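PDB 1ZZM: putative deoxyribonuclease yjjV from Escherichia coli, which probably hydrolyses ester bonds as a metal-dependent enzyme of the TatD family, putatively acting as a deoxyribonuclease. Local coordinates for residues 81-86 and 122-128. Residue numbers count along the deposited sequence, not the author numbering.
Sequences LQQALE and LAKRYDL
Residues 81-86 belong to helix 75-87 and are alpha-helical, with Leu85 N bonded to Leu81 O and Glu86 N to Gln82 O, both hydrogen bonds 2.9 Å. They pack beside the C-terminal end of helix 109-125 and the turn after it, residues 122-128. The CA atoms come closest at Gln82-Leu122 (6.8 Å) and Leu85-Tyr126 (7.1 Å).

Tyr126 and Leu85 form the centre. Tyr126 is the first residue to leave helical phi/psi, and its m rotamer (chi1 -70°) lays the ring against residues 81-86. Leu85 CB sits over the ring face, 4.0 Å from its centroid, in a CH-pi contact. Gln82 and Glu86, both chi1 t, start sideways but converge on the hydroxyl. Gln82 NE2 donates to Tyr126 OH at 2.8 Å, and Tyr126 OH donates to Glu86 OE1 at 2.7 Å. Arg125 NH2 is 4.0 Å from Glu86 OE1, a long salt bridge with no N-H aimed at the oxygen. A water bridges the same two atoms.

Leu85 and Leu122, both m,t, point toward the opposite segment. Leu122 CD2 packs on Gln82 CG at 3.6 Å, Leu122 CD1 meets Leu81 CD2 at 3.8 Å, and Leu122 CB meets Leu85 CD1 at 4.0 Å. Leu85 CD2 also reaches Leu128 CD1 at 4.0 Å.

Asp127, at positive phi (57°), is the C-prime residue of a Schellman motif: Leu128 N hydrogen-bonds to Ala123 O at 2.9 Å, and Asp127 N weakly to Lys124 O at 3.3 Å.

This is helix-helix packing on the outside of the TIM-barrel-type fold. Leu85, Ala123 and Leu128 rest on Val95 of strand 95-101, while Leu81 and Ala84 touch Leu63 of strand 59-63.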
loop_
_atom_site.group_PDB
_atom_site.type_symbol
_atom_site.label_atom_id
_atom_site.label_comp_id
_atom_site.label_asym_id
_atom_site.label_seq_id
_atom_site.Cartn_x
_atom_site.Cartn_y
_atom_site.Cartn_z
ATOM N N LEU A 81 -2.311 -6.688 -17.705
ATOM C CA LEU A 81 -1.514 -6.816 -16.477
ATOM C C LEU A 81 -0.455 -7.929 -16.667
ATOM O O LEU A 81 0.749 -7.723 -16.390
ATOM C CB LEU A 81 -2.451 -7.145 -15.317
ATOM C CG LEU A 81 -1.728 -7.457 -14.004
ATOM C CD1 LEU A 81 -0.833 -6.239 -13.607
ATOM C CD2 LEU A 81 -2.781 -7.744 -12.889
ATOM N N GLN A 82 -0.892 -9.096 -17.148
ATOM C CA GLN A 82 0.047 -10.187 -17.360
ATOM C C GLN A 82 1.145 -9.814 -18.361
ATOM O O GLN A 82 2.325 -10.026 -18.099
ATOM C CB GLN A 82 -0.690 -11.473 -17.785
ATOM C CG GLN A 82 0.237 -12.679 -18.004
ATOM C CD GLN A 82 0.771 -12.740 -19.432
ATOM O OE1 GLN A 82 0.013 -12.580 -20.387
ATOM N NE2 GLN A 82 2.082 -12.978 -19.580
ATOM N N GLN A 83 0.772 -9.238 -19.504
ATOM C CA GLN A 83 1.797 -8.850 -20.475
ATOM C C GLN A 83 2.743 -7.801 -19.913
ATOM O O GLN A 83 3.950 -7.826 -20.209
ATOM C CB GLN A 83 1.155 -8.282 -21.740
ATOM C CG GLN A 83 0.414 -9.296 -22.517
ATOM C CD GLN A 83 -0.234 -8.649 -23.734
ATOM O OE1 GLN A 83 -0.344 -7.419 -23.823
ATOM N NE2 GLN A 83 -0.668 -9.461 -24.658
ATOM N N ALA A 84 2.213 -6.863 -19.126
ATOM C CA ALA A 84 3.080 -5.842 -18.552
ATOM C C ALA A 84 4.065 -6.496 -17.605
ATOM O O ALA A 84 5.272 -6.224 -17.659
ATOM C CB ALA A 84 2.260 -4.783 -17.811
ATOM N N LEU A 85 3.564 -7.374 -16.748
ATOM C CA LEU A 85 4.429 -8.067 -15.798
ATOM C C LEU A 85 5.510 -8.906 -16.519
ATOM O O LEU A 85 6.662 -8.953 -16.077
ATOM C CB LEU A 85 3.593 -8.982 -14.894
ATOM C CG LEU A 85 2.618 -8.202 -13.981
ATOM C CD1 LEU A 85 1.815 -9.187 -13.142
ATOM C CD2 LEU A 85 3.438 -7.234 -13.065
ATOM N N GLU A 86 5.114 -9.580 -17.597
ATOM C CA GLU A 86 6.028 -10.426 -18.396
ATOM C C GLU A 86 7.222 -9.618 -18.892
ATOM O O GLU A 86 8.345 -10.118 -18.944
ATOM C CB GLU A 86 5.249 -11.003 -19.580
ATOM C CG GLU A 86 6.044 -11.743 -20.634
ATOM C CD GLU A 86 6.720 -12.995 -20.121
ATOM O OE1 GLU A 86 6.230 -13.595 -19.143
ATOM O OE2 GLU A 86 7.749 -13.388 -20.713
ATOM N N LEU A 122 -0.997 -14.275 -10.733
ATOM C CA LEU A 122 0.044 -13.569 -11.466
ATOM C C LEU A 122 1.230 -13.207 -10.574
ATOM O O LEU A 122 2.386 -13.321 -10.991
ATOM C CB LEU A 122 -0.497 -12.308 -12.136
ATOM C CG LEU A 122 -1.350 -12.611 -13.367
ATOM C CD1 LEU A 122 -2.085 -11.368 -13.880
ATOM C CD2 LEU A 122 -0.421 -13.175 -14.450
ATOM N N ALA A 123 0.948 -12.805 -9.341
ATOM C CA ALA A 123 2.016 -12.463 -8.414
ATOM C C ALA A 123 2.849 -13.718 -8.184
ATOM O O ALA A 123 4.075 -13.631 -8.106
ATOM C CB ALA A 123 1.451 -11.928 -7.098
ATOM N N LYS A 124 2.199 -14.876 -8.082
ATOM C CA LYS A 124 2.947 -16.120 -7.879
ATOM C C LYS A 124 3.785 -16.457 -9.086
ATOM O O LYS A 124 4.948 -16.834 -8.953
ATOM C CB LYS A 124 2.005 -17.284 -7.567
ATOM C CG LYS A 124 1.583 -17.281 -6.100
ATOM C CD LYS A 124 0.318 -18.099 -5.841
ATOM C CE LYS A 124 0.571 -19.568 -5.871
ATOM N NZ LYS A 124 -0.685 -20.264 -5.434
ATOM N N ARG A 125 3.191 -16.313 -10.269
ATOM C CA ARG A 125 3.891 -16.628 -11.512
ATOM C C ARG A 125 5.137 -15.762 -11.706
ATOM O O ARG A 125 6.200 -16.240 -12.121
ATOM C CB ARG A 125 2.956 -16.419 -12.719
ATOM C CG ARG A 125 3.652 -16.690 -14.054
ATOM C CD ARG A 125 2.723 -16.508 -15.241
ATOM N NE ARG A 125 3.447 -16.599 -16.509
ATOM C CZ ARG A 125 2.889 -16.415 -17.700
ATOM N NH1 ARG A 125 1.597 -16.114 -17.787
ATOM N NH2 ARG A 125 3.617 -16.558 -18.803
ATOM N N TYR A 126 5.010 -14.481 -11.406
ATOM C CA TYR A 126 6.120 -13.569 -11.606
ATOM C C TYR A 126 6.968 -13.313 -10.365
ATOM O O TYR A 126 7.849 -12.456 -10.397
ATOM C CB TYR A 126 5.577 -12.274 -12.204
ATOM C CG TYR A 126 5.115 -12.498 -13.639
ATOM C CD1 TYR A 126 6.053 -12.703 -14.650
ATOM C CD2 TYR A 126 3.753 -12.607 -13.970
ATOM C CE1 TYR A 126 5.670 -13.010 -15.955
ATOM C CE2 TYR A 126 3.351 -12.925 -15.296
ATOM C CZ TYR A 126 4.326 -13.119 -16.273
ATOM O OH TYR A 126 3.993 -13.394 -17.584
ATOM N N ASP A 127 6.670 -14.053 -9.291
ATOM C CA ASP A 127 7.420 -13.982 -8.028
ATOM C C ASP A 127 7.445 -12.564 -7.466
ATOM O O ASP A 127 8.509 -11.990 -7.251
ATOM C CB ASP A 127 8.851 -14.505 -8.310
ATOM C CG ASP A 127 9.655 -14.834 -7.029
ATOM O OD1 ASP A 127 9.067 -15.168 -5.983
ATOM O OD2 ASP A 127 10.902 -14.761 -7.092
ATOM N N LEU A 128 6.265 -11.995 -7.226
ATOM C CA LEU A 128 6.172 -10.627 -6.700
ATOM C C LEU A 128 5.270 -10.562 -5.497
ATOM O O LEU A 128 4.363 -11.382 -5.369
ATOM C CB LEU A 128 5.559 -9.688 -7.745
ATOM C CG LEU A 128 6.426 -9.431 -8.976
ATOM C CD1 LEU A 128 5.606 -8.815 -10.135
ATOM C CD2 LEU A 128 7.527 -8.504 -8.527
HETATM O O HOH W 1 6.458 -16.152 -19.176
#